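Local coordinates for uncharacterized protein (Clostridium sporogenes, PDB 4Q0Y), which is of unknown function but has a hot-dog, thioesterase-like fold, a resemblance that by itself does not establish thioesterase activity, at residues S20-D25 and S69-P74; L90-V95 and Y103-G108. All coordinates share one frame; numbering follows the deposited sequence.

Both contacts reach one antiparallel sheet, in which strands 68-80 and 83-95 are neighbours. Interaction 1 lays the loop segment 20-25 over side chains of strand 68-80, through two rings and one weak backbone-to-imidazole bond; interaction 2 pairs strand 83-95 with strand 102-106 by a regular backbone ladder and buries more than twice the area. Interaction 2 also lies nearer the centre of the chain and has apolar side chains on both faces, whereas interaction 1 mixes buried S23 and H71 with exposed K21. The two meet directly: H71 stacks on Y92, and Y70 and I72 pair through their backbones with I93 and L91.

Interaction 1 of 2, residues S20-D25 and S69-P74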
loop_
_atom_site.group_PDB
_atom_site.type_symbol
_atom_site.label_atom_id
_atom_site.label_comp_id
_atom_site.label_asym_id
_atom_site.label_seq_id
_atom_site.Cartn_x
_atom_site.Cartn_y
_atom_site.Cartn_z
ATOM N N SER B 20 -11.532 -25.111 9.657
ATOM C CA SER B 20 -12.496 -25.485 8.617
ATOM C C SER B 20 -13.770 -24.637 8.545
ATOM O O SER B 20 -14.434 -24.618 7.505
ATOM C CB SER B 20 -12.855 -26.970 8.768
ATOM O OG SER B 20 -13.533 -27.218 9.986
ATOM N N LYS B 21 -14.137 -23.999 9.652
ATOM C CA LYS B 21 -15.367 -23.242 9.776
ATOM C C LYS B 21 -15.024 -21.853 10.296
ATOM O O LYS B 21 -14.305 -21.752 11.281
ATOM C CB LYS B 21 -16.267 -23.985 10.770
ATOM C CG LYS B 21 -16.764 -25.370 10.311
ATOM C CD LYS B 21 -17.485 -25.408 8.933
ATOM C CE LYS B 21 -18.509 -24.299 8.773
ATOM N NZ LYS B 21 -19.415 -24.519 7.606
ATOM N N PHE B 22 -15.498 -20.805 9.633
ATOM C CA PHE B 22 -15.225 -19.437 10.068
ATOM C C PHE B 22 -15.939 -19.151 11.412
ATOM O O PHE B 22 -17.093 -19.427 11.580
ATOM C CB PHE B 22 -15.656 -18.418 9.024
ATOM C CG PHE B 22 -15.145 -17.052 9.297
ATOM C CD1 PHE B 22 -13.883 -16.666 8.869
ATOM C CD2 PHE B 22 -15.928 -16.126 9.977
ATOM C CE1 PHE B 22 -13.386 -15.406 9.131
ATOM C CE2 PHE B 22 -15.428 -14.869 10.258
ATOM C CZ PHE B 22 -14.165 -14.483 9.807
ATOM N N SER B 23 -15.226 -18.512 12.311
ATOM C CA SER B 23 -15.569 -18.411 13.713
ATOM C C SER B 23 -16.655 -17.383 13.882
ATOM O O SER B 23 -16.644 -16.379 13.174
ATOM C CB SER B 23 -14.351 -17.918 14.507
ATOM O OG SER B 23 -14.678 -17.699 15.883
ATOM N N ASN B 24 -17.561 -17.652 14.834
ATOM C CA ASN B 24 -18.604 -16.709 15.272
ATOM C C ASN B 24 -18.374 -16.207 16.692
ATOM O O ASN B 24 -19.299 -15.626 17.292
ATOM C CB ASN B 24 -19.959 -17.412 15.269
ATOM C CG ASN B 24 -20.348 -17.959 13.916
ATOM O OD1 ASN B 24 -20.810 -19.082 13.835
ATOM N ND2 ASN B 24 -20.170 -17.182 12.860
ATOM N N ASP B 25 -17.164 -16.417 17.219
ATOM C CA ASP B 25 -16.783 -15.969 18.582
ATOM C C ASP B 25 -16.037 -14.639 18.430
ATOM O O ASP B 25 -14.825 -14.600 18.266
ATOM C CB ASP B 25 -15.905 -17.047 19.222
ATOM C CG ASP B 25 -15.552 -16.765 20.655
ATOM O OD1 ASP B 25 -15.886 -15.694 21.192
ATOM O OD2 ASP B 25 -14.924 -17.645 21.257
ATOM N N SER B 69 -3.305 -15.283 16.387
ATOM C CA SER B 69 -4.112 -16.162 15.526
ATOM C C SER B 69 -5.552 -15.686 15.625
ATOM O O SER B 69 -6.116 -15.635 16.713
ATOM C CB SER B 69 -4.011 -17.652 15.858
ATOM O OG SER B 69 -2.678 -18.034 16.064
ATOM N N TYR B 70 -6.115 -15.341 14.480
ATOM C CA TYR B 70 -7.494 -14.854 14.400
ATOM C C TYR B 70 -8.183 -15.327 13.139
ATOM O O TYR B 70 -7.540 -15.702 12.151
ATOM C CB TYR B 70 -7.505 -13.338 14.402
ATOM C CG TYR B 70 -7.027 -12.672 15.663
ATOM C CD1 TYR B 70 -7.702 -12.857 16.877
ATOM C CD2 TYR B 70 -5.937 -11.778 15.640
ATOM C CE1 TYR B 70 -7.280 -12.236 18.032
ATOM C CE2 TYR B 70 -5.512 -11.125 16.802
ATOM C CZ TYR B 70 -6.168 -11.373 17.996
ATOM O OH TYR B 70 -5.779 -10.758 19.162
ATOM N N HIS B 71 -9.519 -15.355 13.197
ATOM C CA HIS B 71 -10.344 -15.390 12.002
ATOM C C HIS B 71 -10.758 -13.958 11.805
ATOM O O HIS B 71 -11.183 -13.318 12.753
ATOM C CB HIS B 71 -11.549 -16.294 12.194
ATOM C CG HIS B 71 -11.205 -17.748 12.163
ATOM N ND1 HIS B 71 -12.156 -18.730 11.999
ATOM C CD2 HIS B 71 -10.022 -18.392 12.272
ATOM C CE1 HIS B 71 -11.582 -19.914 12.018
ATOM N NE2 HIS B 71 -10.287 -19.741 12.164
ATOM N N ILE B 72 -10.608 -13.463 10.574
ATOM C CA ILE B 72 -10.867 -12.077 10.264
ATOM C C ILE B 72 -11.726 -11.914 9.023
ATOM O O ILE B 72 -11.666 -12.708 8.072
ATOM C CB ILE B 72 -9.558 -11.246 10.117
ATOM C CG1 ILE B 72 -8.696 -11.752 8.936
ATOM C CG2 ILE B 72 -8.765 -11.289 11.411
ATOM C CD1 ILE B 72 -7.502 -10.864 8.630
ATOM N N GLN B 73 -12.533 -10.847 9.061
ATOM C CA GLN B 73 -13.430 -10.464 7.978
ATOM C C GLN B 73 -13.119 -9.019 7.625
ATOM O O GLN B 73 -13.689 -8.101 8.241
ATOM C CB GLN B 73 -14.889 -10.642 8.385
ATOM C CG GLN B 73 -15.887 -10.266 7.280
ATOM C CD GLN B 73 -17.325 -10.319 7.761
ATOM O OE1 GLN B 73 -17.729 -11.240 8.492
ATOM N NE2 GLN B 73 -18.101 -9.320 7.382
ATOM N N PRO B 74 -12.219 -8.802 6.648
ATOM C CA PRO B 74 -12.034 -7.453 6.126
ATOM C C PRO B 74 -13.238 -7.065 5.283
ATOM O O PRO B 74 -13.659 -7.844 4.405
ATOM C CB PRO B 74 -10.767 -7.559 5.257
ATOM C CG PRO B 74 -10.664 -8.986 4.903
ATOM C CD PRO B 74 -11.220 -9.742 6.086
#
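The backbone N of S23 gives a weak, bent hydrogen bond to a side-chain ring nitrogen, ND1 of H71, instead of to a strand carbonyl. The distance from S23 N to H71 ND1 is 3.1 Å and the angle at the hydrogen 132°, yet S23 N lies in the plane of the imidazole. K21 O also meets the ring at its edge, 3.4 Å from H71 CE1, and S23 CB packs beside ND1. F22 slides past H71 in the opposite direction, with the two ring planes inclined at 34°. The contact between them is a CH-pi one: H71 CB lies over the face of the F22 ring, 4.1 Å from its centroid. F22 CG is anti to the backbone N (chi1 -168°), and the ring beyond it extends to the strand backbone, where F22 CE1 comes edge-on to within 3.4 Å of I72 O and CZ touches Q73 CB.

In this hot-dog-like fold, segment 20-25 is part of the loop that leads from strand 4-15 to strand 26-30, and it passes over strand 68-80 on the side that carries H71. S23 OG accepts from D25 N at 3.1 Å, an ST turn, and is also hydrogen-bonded to K15 O, so this buried hydroxyl has two backbone partners. Further rings pack on the pair: H71 stacks on Y92 and meets F16 edge-to-face, while F22 meets F14 edge-to-face. At its far nitrogen, NE2, H71 has a weak hydrogen bond with S18 O, so both nitrogens of the imidazole face the loop backbone.

Interaction 2 of 2, residues L90-V95 and Y103-G108; sequences LLYILV and YIIFSG
L91 and F106 make the tight apolar spot of this beta hairpin. They lie side by side, and the methyl L91 CD2 sits over one face of the F106 ring, 3.6 Å from its centroid and displaced toward the rim. On the same face of the sheet, I93 CD1 packs alongside I104 CG1 at 3.8 Å, and I104 CG2 reaches L91 CD1 more distantly. The opposite face carries Y92 against I105, CD2 to CG2, and L94 beside Y103. Between these layers the antiparallel ladder is regular: Y92 with I105 and L94 with Y103 are hydrogen-bonded pairs, and I105 N to Y92 O measures 2.9 Å, 169° at the hydrogen.

Past F106 the regular strand ends, and the contact becomes polar, with two bound waters. S107 N still donates to L90 O, but from 27° out of the carbonyl plane. S107 OG, anti to its backbone N (chi1 179°), meets Y92 OH at 2.8 Å; either hydroxyl could be the donor. One water joins Y92 OH to the backbone N of G108, an exposed residue, accepting from the latter at 2.8 Å. Another donates to S107 O and, weakly, to L90 O.

The L91, I93 and F106 face is covered by helix 33-44 through F39 and M43, with L123 of helix 117-126 also on I93. On the other face, L94 touches F16 and F66. Strand 68-80 pairs with the far edge of strand 83-95, while I104 hydrogen-bonds through its backbone to Y113 of strand 112-115.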
loop_
_atom_site.group_PDB
_atom_site.type_symbol
_atom_site.label_atom_id
_atom_site.label_comp_id
_atom_site.label_asym_id
_atom_site.label_seq_id
_atom_site.Cartn_x
_atom_site.Cartn_y
_atom_site.Cartn_z
ATOM N N LEU B 90 -13.340 -13.852 4.093
ATOM C CA LEU B 90 -13.310 -14.611 5.336
ATOM C C LEU B 90 -11.949 -15.312 5.342
ATOM O O LEU B 90 -11.681 -16.158 4.485
ATOM C CB LEU B 90 -14.444 -15.625 5.391
ATOM C CG LEU B 90 -15.857 -15.024 5.309
ATOM C CD1 LEU B 90 -16.891 -16.123 5.310
ATOM C CD2 LEU B 90 -16.095 -14.047 6.451
ATOM N N LEU B 91 -11.084 -14.895 6.264
ATOM C CA LEU B 91 -9.705 -15.363 6.320
ATOM C C LEU B 91 -9.381 -15.954 7.673
ATOM O O LEU B 91 -9.902 -15.523 8.692
ATOM C CB LEU B 91 -8.747 -14.218 6.045
ATOM C CG LEU B 91 -9.007 -13.335 4.820
ATOM C CD1 LEU B 91 -8.045 -12.160 4.840
ATOM C CD2 LEU B 91 -8.848 -14.148 3.552
ATOM N N TYR B 92 -8.463 -16.925 7.671
ATOM C CA TYR B 92 -7.752 -17.352 8.895
ATOM C C TYR B 92 -6.374 -16.728 8.798
ATOM O O TYR B 92 -5.726 -16.825 7.751
ATOM C CB TYR B 92 -7.638 -18.885 9.017
ATOM C CG TYR B 92 -8.889 -19.679 8.623
ATOM C CD1 TYR B 92 -10.191 -19.234 8.954
ATOM C CD2 TYR B 92 -8.766 -20.909 7.987
ATOM C CE1 TYR B 92 -11.319 -19.961 8.598
ATOM C CE2 TYR B 92 -9.893 -21.649 7.627
ATOM C CZ TYR B 92 -11.164 -21.167 7.930
ATOM O OH TYR B 92 -12.277 -21.893 7.597
ATOM N N ILE B 93 -5.907 -16.107 9.882
ATOM C CA ILE B 93 -4.586 -15.473 9.867
ATOM C C ILE B 93 -3.757 -15.968 11.039
ATOM O O ILE B 93 -4.273 -16.069 12.149
ATOM C CB ILE B 93 -4.691 -13.928 9.775
ATOM C CG1 ILE B 93 -3.345 -13.322 9.416
ATOM C CG2 ILE B 93 -5.244 -13.313 11.057
ATOM C CD1 ILE B 93 -3.457 -11.969 8.748
ATOM N N LEU B 94 -2.502 -16.343 10.740
ATOM C CA LEU B 94 -1.542 -16.838 11.725
ATOM C C LEU B 94 -0.322 -15.945 11.597
ATOM O O LEU B 94 0.353 -15.968 10.567
ATOM C CB LEU B 94 -1.200 -18.284 11.412
ATOM C CG LEU B 94 -2.354 -19.271 11.444
ATOM C CD1 LEU B 94 -1.900 -20.608 10.856
ATOM C CD2 LEU B 94 -2.885 -19.435 12.857
ATOM N N VAL B 95 -0.064 -15.127 12.615
ATOM C CA VAL B 95 0.938 -14.056 12.541
ATOM C C VAL B 95 2.126 -14.351 13.450
ATOM O O VAL B 95 1.958 -14.424 14.673
ATOM C CB VAL B 95 0.357 -12.672 12.928
ATOM C CG1 VAL B 95 1.406 -11.558 12.821
ATOM C CG2 VAL B 95 -0.858 -12.330 12.082
ATOM N N TYR B 103 0.916 -16.555 7.919
ATOM C CA TYR B 103 0.059 -17.244 6.950
ATOM C C TYR B 103 -1.316 -16.596 6.872
ATOM O O TYR B 103 -1.886 -16.225 7.888
ATOM C CB TYR B 103 -0.122 -18.696 7.317
ATOM C CG TYR B 103 1.185 -19.458 7.347
ATOM C CD1 TYR B 103 2.002 -19.436 8.480
ATOM C CD2 TYR B 103 1.624 -20.153 6.246
ATOM C CE1 TYR B 103 3.225 -20.114 8.503
ATOM C CE2 TYR B 103 2.838 -20.850 6.255
ATOM C CZ TYR B 103 3.626 -20.825 7.385
ATOM O OH TYR B 103 4.834 -21.494 7.374
ATOM N N ILE B 104 -1.841 -16.512 5.645
ATOM C CA ILE B 104 -3.224 -16.110 5.386
ATOM C C ILE B 104 -3.890 -17.257 4.612
ATOM O O ILE B 104 -3.355 -17.685 3.591
ATOM C CB ILE B 104 -3.297 -14.804 4.572
ATOM C CG1 ILE B 104 -2.745 -13.649 5.430
ATOM C CG2 ILE B 104 -4.737 -14.531 4.102
ATOM C CD1 ILE B 104 -2.498 -12.363 4.671
ATOM N N ILE B 105 -5.017 -17.761 5.122
ATOM C CA ILE B 105 -5.767 -18.843 4.490
ATOM C C ILE B 105 -7.159 -18.306 4.163
ATOM O O ILE B 105 -7.790 -17.691 5.004
ATOM C CB ILE B 105 -5.890 -20.062 5.439
ATOM C CG1 ILE B 105 -4.505 -20.601 5.844
ATOM C CG2 ILE B 105 -6.750 -21.170 4.821
ATOM C CD1 ILE B 105 -4.552 -21.533 7.042
ATOM N N PHE B 106 -7.643 -18.578 2.963
ATOM C CA PHE B 106 -8.990 -18.128 2.567
ATOM C C PHE B 106 -9.965 -19.209 3.022
ATOM O O PHE B 106 -9.899 -20.332 2.542
ATOM C CB PHE B 106 -9.050 -17.870 1.065
ATOM C CG PHE B 106 -8.393 -16.582 0.650
ATOM C CD1 PHE B 106 -7.014 -16.467 0.628
ATOM C CD2 PHE B 106 -9.149 -15.469 0.330
ATOM C CE1 PHE B 106 -6.403 -15.275 0.294
ATOM C CE2 PHE B 106 -8.544 -14.264 -0.014
ATOM C CZ PHE B 106 -7.168 -14.170 -0.052
ATOM N N SER B 107 -10.842 -18.862 3.967
ATOM C CA SER B 107 -11.820 -19.771 4.581
ATOM C C SER B 107 -12.698 -20.422 3.520
ATOM O O SER B 107 -13.149 -19.746 2.581
ATOM C CB SER B 107 -12.737 -19.023 5.567
ATOM O OG SER B 107 -13.692 -19.914 6.140
ATOM N N GLY B 108 -12.909 -21.728 3.656
ATOM C CA GLY B 108 -13.702 -22.497 2.724
ATOM C C GLY B 108 -12.991 -22.838 1.421
ATOM O O GLY B 108 -13.642 -23.281 0.479
HETATM O O HOH W 1 -12.537 -17.340 1.377
HETATM O O HOH W 2 -11.783 -23.611 5.474
#